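Local coordinates for protein endoglucanase E (Clostridium thermocellum, PDB 2WAO) that probably removes acetyl groups from plant cell-wall polysaccharides through a family 2 carbohydrate esterase domain whose pocket also binds cellohexaose, at residues 56-60 and 61-65; 25-29 and 30-34; 325-328 and 329-333; 36-40 and 41-45. All coordinates share one frame; numbering follows the deposited sequence. Where two conformers were deposited one is given.

Contact 1: residues 56-60 and 61-65; sequences QAIVD and GNPLP
Leu64 packs back against Ala57 and Val59 across a beta hairpin with a two-residue loop, Asp60 and Gly61, in a type I' turn from Val59 to Asn62. Its CB stands 3.5 Å from Ala57 O and its CG lies about as close to the same oxygen, so the root of the side chain leans on the partner strand's backbone. At the tip, CD1 meets Val59 CG2 at 3.8 Å, with Ala57 CB a looser neighbour; the leucine and valine side chains lie slantwise to each other. CG is anti to the leucine's carbonyl carbon (chi1 -56°), which keeps the branch beside its own N, and that N gives a straight bond to Ala57 O (2.9 Å). Nearer the turn, Val59 and Asn62 bond in both directions: Val59 N to Asn62 O at 2.9 Å and Asn62 N to Val59 O at 3.0 Å, both donors standing well above the plane of the carbonyl they meet. A water donates to both Val59 O and Asn62 OD1. On the other face of the hairpin, Ile58 spreads CG2 over the backbone of Gly61, 3.6 Å from its C, and sets CG1 against Pro63. Asp60 sends its carboxylate away from the hairpin, OD1 to His88 N and OD2 to His87 ND1. Strand 52-59 also pairs with strand 85-93 in the six-stranded antiparallel sheet, while Val79 of strand 73-79 touches both Val59 and Leu64.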
loop_
_atom_site.group_PDB
_atom_site.type_symbol
_atom_site.label_atom_id
_atom_site.label_comp_id
_atom_site.label_asym_id
_atom_site.label_seq_id
_atom_site.Cartn_x
_atom_site.Cartn_y
_atom_site.Cartn_z
ATOM N N GLN A 56 13.547 3.653 -1.113
ATOM C CA GLN A 56 14.573 2.667 -1.487
ATOM C C GLN A 56 14.625 2.632 -3.010
ATOM O O GLN A 56 13.551 2.654 -3.662
ATOM C CB GLN A 56 14.210 1.279 -0.966
ATOM C CG GLN A 56 15.329 0.217 -1.239
ATOM C CD GLN A 56 15.129 -1.029 -0.445
ATOM O OE1 GLN A 56 16.058 -1.519 0.262
ATOM N NE2 GLN A 56 13.904 -1.584 -0.541
ATOM N N ALA A 57 15.855 2.615 -3.556
ATOM C CA ALA A 57 16.117 2.348 -4.981
ATOM C C ALA A 57 16.368 0.852 -5.156
ATOM O O ALA A 57 17.068 0.230 -4.360
ATOM C CB ALA A 57 17.345 3.151 -5.442
ATOM N N ILE A 58 15.761 0.253 -6.171
ATOM C CA ILE A 58 15.986 -1.146 -6.492
ATOM C C ILE A 58 16.546 -1.150 -7.898
ATOM O O ILE A 58 15.853 -0.749 -8.839
ATOM C CB ILE A 58 14.689 -2.006 -6.418
ATOM C CG1 ILE A 58 14.031 -1.902 -5.029
ATOM C CG2 ILE A 58 15.041 -3.491 -6.676
ATOM C CD1 ILE A 58 12.988 -0.810 -4.893
ATOM N N VAL A 59 17.800 -1.569 -8.041
ATOM C CA VAL A 59 18.517 -1.349 -9.298
ATOM C C VAL A 59 18.888 -2.692 -9.852
ATOM O O VAL A 59 19.579 -3.466 -9.178
ATOM C CB VAL A 59 19.767 -0.459 -9.117
ATOM C CG1 VAL A 59 20.459 -0.292 -10.492
ATOM C CG2 VAL A 59 19.357 0.894 -8.609
ATOM N N ASP A 60 18.366 -3.010 -11.035
ATOM C CA ASP A 60 18.526 -4.352 -11.638
ATOM C C ASP A 60 18.136 -5.447 -10.630
ATOM O O ASP A 60 18.834 -6.465 -10.483
ATOM C CB ASP A 60 19.975 -4.565 -12.118
ATOM C CG ASP A 60 20.423 -3.507 -13.116
ATOM O OD1 ASP A 60 19.576 -3.126 -13.966
ATOM O OD2 ASP A 60 21.595 -3.057 -13.014
ATOM N N GLY A 61 17.036 -5.209 -9.916
ATOM C CA GLY A 61 16.497 -6.196 -8.979
ATOM C C GLY A 61 17.151 -6.244 -7.600
ATOM O O GLY A 61 16.746 -7.048 -6.757
ATOM N N ASN A 62 18.137 -5.396 -7.354
ATOM C CA ASN A 62 18.808 -5.356 -6.047
ATOM C C ASN A 62 18.418 -4.112 -5.238
ATOM O O ASN A 62 18.674 -2.994 -5.684
ATOM C CB ASN A 62 20.322 -5.343 -6.237
ATOM C CG ASN A 62 20.813 -6.521 -7.068
ATOM O OD1 ASN A 62 21.580 -6.338 -8.025
ATOM N ND2 ASN A 62 20.376 -7.728 -6.708
ATOM N N PRO A 63 17.742 -4.298 -4.080
ATOM C CA PRO A 63 17.384 -3.192 -3.197
ATOM C C PRO A 63 18.592 -2.615 -2.514
ATOM O O PRO A 63 19.409 -3.361 -1.954
ATOM C CB PRO A 63 16.487 -3.854 -2.134
ATOM C CG PRO A 63 16.009 -5.166 -2.828
ATOM C CD PRO A 63 17.216 -5.581 -3.575
ATOM N N LEU A 64 18.727 -1.298 -2.600
ATOM C CA LEU A 64 19.868 -0.615 -2.041
ATOM C C LEU A 64 19.524 -0.060 -0.660
ATOM O O LEU A 64 18.350 0.007 -0.306
ATOM C CB LEU A 64 20.308 0.501 -3.002
ATOM C CG LEU A 64 20.616 -0.020 -4.431
ATOM C CD1 LEU A 64 21.190 1.111 -5.266
ATOM C CD2 LEU A 64 21.590 -1.187 -4.383
ATOM N N PRO A 65 20.538 0.326 0.154
ATOM C CA PRO A 65 20.177 0.828 1.491
ATOM C C PRO A 65 19.200 2.011 1.387
ATOM O O PRO A 65 19.370 2.904 0.493
ATOM C CB PRO A 65 21.550 1.244 2.069
ATOM C CG PRO A 65 22.501 0.330 1.366
ATOM C CD PRO A 65 22.000 0.328 -0.044
HETATM O O HOH W 1 18.050 3.181 -1.923
HETATM O O HOH W 2 15.140 -2.968 -10.318
HETATM O O HOH W 3 22.376 -3.522 -8.933
#

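Contact 2: residues 25-29 and 30-34; sequences PKCAW and SGSNV
From Trp29 to Ser32 the backbone makes a type II beta turn, closed by Ser32 N on Trp29 O at 3.1 Å, with Gly31 at its third position holding the positive phi (78°) usual there. The hydroxyl of Ser32 reinforces the closure. Swung beside its own backbone N (chi1 -62°), OG donates to Trp29 O at 2.7 Å, and this carbonyl is thus gripped by two donors from one residue. The OG donor lies nearer the carbonyl plane than the N does, tilted 16° from it. Cys27, five residues before Ser32, touches the same serine from the preceding strand: SG lies 3.5 Å from Ser32 CB. The turn leads from strand 26-27 of the five-stranded antiparallel sheet to strand 33-40 of the six-stranded one, within the N-terminal region typical of family 2 carbohydrate esterases. Lys93 of strand 85-93 flanks it, making backbone bonds to Gly31 and Ser32 while its NZ reaches Ala28 O. Trp29 throws its indole away from the turn, and NE1 bonds to Tyr198 O in the esterase part of the chain. On the outgoing limb, Asn33 ND2 gives Gly31 O an almost straight bond of 2.9 Å in the amide plane, and OD1 accepts one from Asn14 ND2.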
loop_
_atom_site.group_PDB
_atom_site.type_symbol
_atom_site.label_atom_id
_atom_site.label_comp_id
_atom_site.label_asym_id
_atom_site.label_seq_id
_atom_site.Cartn_x
_atom_site.Cartn_y
_atom_site.Cartn_z
ATOM N N PRO A 25 5.852 15.546 -10.764
ATOM C CA PRO A 25 4.706 14.783 -10.267
ATOM C C PRO A 25 4.779 14.659 -8.765
ATOM O O PRO A 25 5.888 14.624 -8.207
ATOM C CB PRO A 25 4.870 13.410 -10.909
ATOM C CG PRO A 25 5.795 13.612 -12.039
ATOM C CD PRO A 25 6.708 14.725 -11.638
ATOM N N LYS A 26 3.602 14.657 -8.136
ATOM C CA LYS A 26 3.452 14.580 -6.703
ATOM C C LYS A 26 2.690 13.328 -6.347
ATOM O O LYS A 26 1.819 12.891 -7.102
ATOM C CB LYS A 26 2.648 15.765 -6.192
ATOM C CG LYS A 26 3.322 17.121 -6.365
ATOM C CD LYS A 26 2.559 18.127 -5.536
ATOM C CE LYS A 26 2.391 19.362 -6.347
ATOM N NZ LYS A 26 1.721 20.442 -5.570
ATOM N N CYS A 27 3.039 12.739 -5.198
ATOM C CA CYS A 27 2.374 11.509 -4.738
ATOM C C CYS A 27 2.402 11.471 -3.208
ATOM O O CYS A 27 3.125 12.264 -2.568
ATOM C CB CYS A 27 3.005 10.248 -5.307
ATOM S SG CYS A 27 4.605 9.952 -4.610
ATOM N N ALA A 28 1.597 10.575 -2.634
ATOM C CA ALA A 28 1.457 10.514 -1.178
ATOM C C ALA A 28 1.385 9.074 -0.684
ATOM O O ALA A 28 2.033 8.705 0.295
ATOM C CB ALA A 28 0.229 11.265 -0.736
ATOM N N TRP A 29 0.613 8.244 -1.368
ATOM C CA TRP A 29 0.322 6.918 -0.804
ATOM C C TRP A 29 1.533 6.004 -0.692
ATOM O O TRP A 29 2.441 6.021 -1.552
ATOM C CB TRP A 29 -0.810 6.233 -1.554
ATOM C CG TRP A 29 -2.109 7.005 -1.502
ATOM C CD1 TRP A 29 -2.644 7.762 -2.515
ATOM C CD2 TRP A 29 -3.017 7.120 -0.393
ATOM N NE1 TRP A 29 -3.850 8.320 -2.108
ATOM C CE2 TRP A 29 -4.096 7.946 -0.817
ATOM C CE3 TRP A 29 -3.064 6.554 0.904
ATOM C CZ2 TRP A 29 -5.197 8.236 0.015
ATOM C CZ3 TRP A 29 -4.147 6.842 1.724
ATOM C CH2 TRP A 29 -5.200 7.689 1.285
ATOM N N SER A 30 1.529 5.180 0.367
ATOM C CA SER A 30 2.527 4.109 0.533
ATOM C C SER A 30 2.787 3.394 -0.797
ATOM O O SER A 30 1.865 3.054 -1.536
ATOM C CB SER A 30 2.005 3.016 1.478
ATOM O OG SER A 30 1.741 3.512 2.749
ATOM N N GLY A 31 4.043 3.095 -1.058
ATOM C CA GLY A 31 4.338 2.218 -2.177
ATOM C C GLY A 31 4.276 2.923 -3.542
ATOM O O GLY A 31 4.520 2.274 -4.574
ATOM N N SER A 32 3.931 4.219 -3.561
ATOM C CA SER A 32 4.088 5.021 -4.813
ATOM C C SER A 32 5.501 4.776 -5.316
ATOM O O SER A 32 6.462 4.827 -4.510
ATOM C CB SER A 32 3.889 6.514 -4.582
ATOM O OG SER A 32 2.578 6.788 -4.112
ATOM N N ASN A 33 5.663 4.548 -6.624
ATOM C CA ASN A 33 7.005 4.295 -7.130
ATOM C C ASN A 33 7.188 4.750 -8.560
ATOM O O ASN A 33 6.208 4.857 -9.306
ATOM C CB ASN A 33 7.454 2.824 -6.946
ATOM C CG ASN A 33 6.632 1.860 -7.744
ATOM O OD1 ASN A 33 6.991 1.506 -8.889
ATOM N ND2 ASN A 33 5.510 1.422 -7.161
ATOM N N VAL A 34 8.433 5.109 -8.869
ATOM C CA VAL A 34 8.807 5.632 -10.176
ATOM C C VAL A 34 9.686 4.541 -10.780
ATOM O O VAL A 34 10.582 3.996 -10.120
ATOM C CB VAL A 34 9.620 6.961 -10.029
ATOM C CG1 VAL A 34 10.008 7.483 -11.383
ATOM C CG2 VAL A 34 8.776 8.034 -9.263
#

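Contact 3: residues 325-328 and 329-333; sequences AEIK and NKLGW
Ile327, Leu331 and Trp333 gather where helix 313-331 ends at Gly332, a glycine-terminated C-terminus in which positive phi (64°) turns the chain out of the helix. The backbone bonds come first. Asn329 N to Ala325 O, Lys330 N to Glu326 O and Leu331 N to Ile327 O are regular helical bonds, the last the shortest of the three at 2.8 Å. Beyond them Lys328 O receives two weak bonds, from Gly332 N and, at 3.4 Å, from Trp333 N; the latter spans the same number of residues as the pi-type i+5 bond. Apolar contacts form the second group. Ile327 CG2, anti to the backbone N, stands on the side that faces the last turn, 3.9 Å from Leu331 CD1 and 3.8 Å from Trp333 CE3. The isoleucine and leucine side chains run side by side, whereas the indole lies aslant. Leu331 also lays CD2 over one face of that indole, 3.6 Å above the plane and toward the rim. Val216 of the central parallel sheet touches all three side chains, and Arg123 makes a cation-pi contact with Trp333. Charged side chains come last. Glu326 OE1 and Lys330 NZ remain 5.7 Å apart, a distance without direct contact, and the extended Lys328 chain passes alongside the tryptophan carbonyl, its CG 3.3 Å from Trp333 O.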
loop_
_atom_site.group_PDB
_atom_site.type_symbol
_atom_site.label_atom_id
_atom_site.label_comp_id
_atom_site.label_asym_id
_atom_site.label_seq_id
_atom_site.Cartn_x
_atom_site.Cartn_y
_atom_site.Cartn_z
ATOM N N ALA A 325 -2.134 -17.112 -3.274
ATOM C CA ALA A 325 -2.823 -18.350 -3.679
ATOM C C ALA A 325 -4.333 -18.098 -3.900
ATOM O O ALA A 325 -4.893 -18.630 -4.860
ATOM C CB ALA A 325 -2.573 -19.490 -2.685
ATOM N N GLU A 326 -4.992 -17.306 -3.040
ATOM C CA GLU A 326 -6.421 -16.924 -3.209
ATOM C C GLU A 326 -6.695 -16.199 -4.566
ATOM O O GLU A 326 -7.612 -16.536 -5.340
ATOM C CB GLU A 326 -6.836 -15.983 -2.058
ATOM C CG GLU A 326 -6.910 -16.607 -0.625
ATOM C CD GLU A 326 -8.022 -17.668 -0.431
ATOM O OE1 GLU A 326 -9.012 -17.683 -1.189
ATOM O OE2 GLU A 326 -7.892 -18.483 0.504
ATOM N N ILE A 327 -5.877 -15.205 -4.851
ATOM C CA ILE A 327 -6.033 -14.442 -6.093
ATOM C C ILE A 327 -5.727 -15.340 -7.319
ATOM O O ILE A 327 -6.487 -15.340 -8.291
ATOM C CB ILE A 327 -5.194 -13.186 -6.081
ATOM C CG1 ILE A 327 -5.710 -12.239 -4.996
ATOM C CG2 ILE A 327 -5.276 -12.500 -7.443
ATOM C CD1 ILE A 327 -4.706 -11.103 -4.656
ATOM N N LYS A 328 -4.671 -16.144 -7.237
ATOM C CA LYS A 328 -4.352 -17.074 -8.344
ATOM C C LYS A 328 -5.549 -17.974 -8.660
ATOM O O LYS A 328 -5.890 -18.149 -9.825
ATOM C CB LYS A 328 -3.145 -17.974 -8.006
ATOM C CG LYS A 328 -1.825 -17.313 -8.256
ATOM C CD LYS A 328 -0.677 -18.305 -7.982
ATOM C CE LYS A 328 0.640 -17.678 -8.431
ATOM N NZ LYS A 328 1.826 -18.405 -7.830
ATOM N N ASN A 329 -6.156 -18.534 -7.611
ATOM C CA ASN A 329 -7.351 -19.369 -7.682
ATOM C C ASN A 329 -8.526 -18.712 -8.405
ATOM O O ASN A 329 -9.096 -19.315 -9.356
ATOM C CB ASN A 329 -7.810 -19.769 -6.283
ATOM C CG ASN A 329 -9.033 -20.718 -6.292
ATOM O OD1 ASN A 329 -10.089 -20.413 -5.717
ATOM N ND2 ASN A 329 -8.870 -21.876 -6.892
ATOM N N LYS A 330 -8.912 -17.512 -7.953
ATOM C CA LYS A 330 -10.065 -16.817 -8.537
ATOM C C LYS A 330 -9.811 -16.211 -9.901
ATOM O O LYS A 330 -10.740 -16.127 -10.712
ATOM C CB LYS A 330 -10.611 -15.713 -7.620
ATOM C CG LYS A 330 -10.967 -16.199 -6.232
ATOM C CD LYS A 330 -12.119 -17.158 -6.224
ATOM C CE LYS A 330 -12.378 -17.555 -4.766
ATOM N NZ LYS A 330 -13.330 -18.687 -4.692
ATOM N N LEU A 331 -8.602 -15.705 -10.124
ATOM C CA LEU A 331 -8.302 -14.966 -11.340
ATOM C C LEU A 331 -7.722 -15.881 -12.441
ATOM O O LEU A 331 -7.723 -15.509 -13.591
ATOM C CB LEU A 331 -7.345 -13.786 -11.037
ATOM C CG LEU A 331 -8.376 -12.693 -10.681
ATOM C CD1 LEU A 331 -8.718 -12.510 -9.223
ATOM C CD2 LEU A 331 -8.373 -11.433 -11.511
ATOM N N GLY A 332 -7.201 -17.040 -12.064
ATOM C CA GLY A 332 -6.343 -17.822 -12.964
ATOM C C GLY A 332 -5.042 -17.104 -13.325
ATOM O O GLY A 332 -4.588 -17.186 -14.465
ATOM N N TRP A 333 -4.477 -16.358 -12.366
ATOM C CA TRP A 333 -3.245 -15.599 -12.561
ATOM C C TRP A 333 -2.010 -16.434 -12.193
ATOM O O TRP A 333 -1.242 -16.111 -11.282
ATOM C CB TRP A 333 -3.284 -14.353 -11.706
ATOM C CG TRP A 333 -3.981 -13.186 -12.343
ATOM C CD1 TRP A 333 -4.684 -13.178 -13.511
ATOM C CD2 TRP A 333 -4.065 -11.881 -11.793
ATOM N NE1 TRP A 333 -5.196 -11.896 -13.744
ATOM C CE2 TRP A 333 -4.816 -11.092 -12.692
ATOM C CE3 TRP A 333 -3.530 -11.280 -10.629
ATOM C CZ2 TRP A 333 -5.081 -9.730 -12.453
ATOM C CZ3 TRP A 333 -3.794 -9.932 -10.388
ATOM C CH2 TRP A 333 -4.573 -9.169 -11.295
#

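Contact 4: residues 36-40 and 41-45; sequences LNFYG and TEASV
Phe38 receives Ala43 over one face of its ring, a CH-pi contact in which the methyl CB lies 4.2 Å from the centroid and 19° off the normal. CB is displaced toward the rim, with Phe38 CZ its nearest ring atom at 4.0 Å. The ring gets there because CG is held between the backbone N and the carbonyl carbon (chi1 69°), the crowded position, which turns it inward across the bend. Glu42 O also comes to the ring, 3.4 Å from CE1; neither this oxygen nor Glu42 N, both buried here, has a hydrogen-bonding partner in the model. Gly40 bends the chain with a phi of 153°, a value seldom open to residues with a side chain. Thr41 follows directly, its CG2 lying 3.5 Å from Gly40 C. Strand 33-40 belongs to the six-stranded antiparallel sheet and strand 43-49 to the five-stranded one, and no hydrogen bond crosses the bend, which makes it a beta arch and not a hairpin. Phe38 also meets the rings of Phe109, in a loop, and His87 of strand 85-93, and Ala43 touches Phe109. Strand 33-40 is flanked by strands 85-93 and 113-114, strand 43-49 by 73-79 and 102-108.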
loop_
_atom_site.group_PDB
_atom_site.type_symbol
_atom_site.label_atom_id
_atom_site.label_comp_id
_atom_site.label_asym_id
_atom_site.label_seq_id
_atom_site.Cartn_x
_atom_site.Cartn_y
_atom_site.Cartn_z
ATOM N N LEU A 36 11.994 3.238 -14.271
ATOM C CA LEU A 36 12.609 3.687 -15.536
ATOM C C LEU A 36 13.802 2.813 -15.902
ATOM O O LEU A 36 14.322 2.103 -15.061
ATOM C CB LEU A 36 13.004 5.176 -15.426
ATOM C CG LEU A 36 14.034 5.556 -14.329
ATOM C CD1 LEU A 36 15.463 5.136 -14.746
ATOM C CD2 LEU A 36 13.983 7.049 -14.069
ATOM N N ASN A 37 14.209 2.877 -17.164
ATOM C CA ASN A 37 15.464 2.321 -17.629
ATOM C C ASN A 37 16.442 3.441 -17.969
ATOM O O ASN A 37 16.038 4.466 -18.502
ATOM C CB ASN A 37 15.230 1.476 -18.890
ATOM C CG ASN A 37 14.405 0.212 -18.610
ATOM O OD1 ASN A 37 14.757 -0.609 -17.755
ATOM N ND2 ASN A 37 13.315 0.064 -19.333
ATOM N N PHE A 38 17.707 3.276 -17.603
ATOM C CA PHE A 38 18.710 4.268 -17.976
ATOM C C PHE A 38 19.963 3.575 -18.479
ATOM O O PHE A 38 20.234 2.402 -18.149
ATOM C CB PHE A 38 19.035 5.251 -16.840
ATOM C CG PHE A 38 19.774 4.638 -15.689
ATOM C CD1 PHE A 38 21.172 4.767 -15.583
ATOM C CD2 PHE A 38 19.079 3.959 -14.692
ATOM C CE1 PHE A 38 21.894 4.184 -14.505
ATOM C CE2 PHE A 38 19.786 3.394 -13.594
ATOM C CZ PHE A 38 21.223 3.514 -13.513
ATOM N N TYR A 39 20.714 4.318 -19.273
ATOM C CA TYR A 39 22.018 3.880 -19.740
ATOM C C TYR A 39 23.057 4.696 -18.981
ATOM O O TYR A 39 22.985 5.912 -18.938
ATOM C CB TYR A 39 22.193 4.116 -21.248
ATOM C CG TYR A 39 23.464 3.467 -21.768
ATOM C CD1 TYR A 39 23.442 2.175 -22.281
ATOM C CD2 TYR A 39 24.691 4.120 -21.675
ATOM C CE1 TYR A 39 24.619 1.550 -22.737
ATOM C CE2 TYR A 39 25.883 3.504 -22.129
ATOM C CZ TYR A 39 25.824 2.217 -22.650
ATOM O OH TYR A 39 26.971 1.586 -23.097
ATOM N N GLY A 40 24.005 4.023 -18.363
ATOM C CA GLY A 40 25.138 4.754 -17.750
ATOM C C GLY A 40 25.718 3.984 -16.585
ATOM O O GLY A 40 25.674 2.747 -16.580
ATOM N N THR A 41 26.263 4.724 -15.624
ATOM C CA THR A 41 26.931 4.113 -14.474
ATOM C C THR A 41 26.322 4.564 -13.143
ATOM O O THR A 41 26.644 4.015 -12.098
ATOM C CB THR A 41 28.446 4.475 -14.445
ATOM O OG1 THR A 41 28.586 5.890 -14.209
ATOM C CG2 THR A 41 29.116 4.068 -15.757
ATOM N N GLU A 42 25.478 5.587 -13.199
ATOM C CA GLU A 42 24.952 6.250 -12.003
ATOM C C GLU A 42 23.592 6.890 -12.269
ATOM O O GLU A 42 23.232 7.154 -13.419
ATOM C CB GLU A 42 25.915 7.339 -11.529
ATOM C CG GLU A 42 26.075 8.453 -12.571
ATOM C CD GLU A 42 27.014 9.553 -12.113
ATOM O OE1 GLU A 42 26.700 10.244 -11.135
ATOM O OE2 GLU A 42 28.064 9.736 -12.748
ATOM N N ALA A 43 22.873 7.152 -11.183
ATOM C CA ALA A 43 21.621 7.855 -11.226
ATOM C C ALA A 43 21.395 8.657 -9.964
ATOM O O ALA A 43 21.667 8.183 -8.849
ATOM C CB ALA A 43 20.494 6.874 -11.414
ATOM N N SER A 44 20.848 9.848 -10.154
ATOM C CA SER A 44 20.535 10.774 -9.077
ATOM C C SER A 44 19.092 11.253 -9.257
ATOM O O SER A 44 18.562 11.226 -10.364
ATOM C CB SER A 44 21.498 11.971 -9.093
ATOM O OG SER A 44 22.822 11.599 -8.726
ATOM N N VAL A 45 18.478 11.727 -8.182
ATOM C CA VAL A 45 17.120 12.254 -8.234
ATOM C C VAL A 45 17.010 13.431 -7.267
ATOM O O VAL A 45 17.680 13.440 -6.235
ATOM C CB VAL A 45 16.057 11.131 -7.873
ATOM C CG1 VAL A 45 16.192 10.690 -6.425
ATOM C CG2 VAL A 45 14.601 11.604 -8.155
#

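How the contacts relate
From the N terminus the order is contact 2, contact 4, contact 1 and, much later, contact 3; each closes before the next opens, so none nest or cross. Contacts 2 and 4 sit at the two ends of strand 33-40: the first brings the chain into the six-stranded antiparallel sheet, the second returns it to the five-stranded one. Strand 43-49 is followed by strand 52-59, back in the six-stranded sheet, where contact 1 closes a hairpin about 12 Å from contact 4, centre to centre. Contact 3 stands apart, about 27 Å between centres from contact 2, and ends the last helix against the parallel sheet of the esterase region.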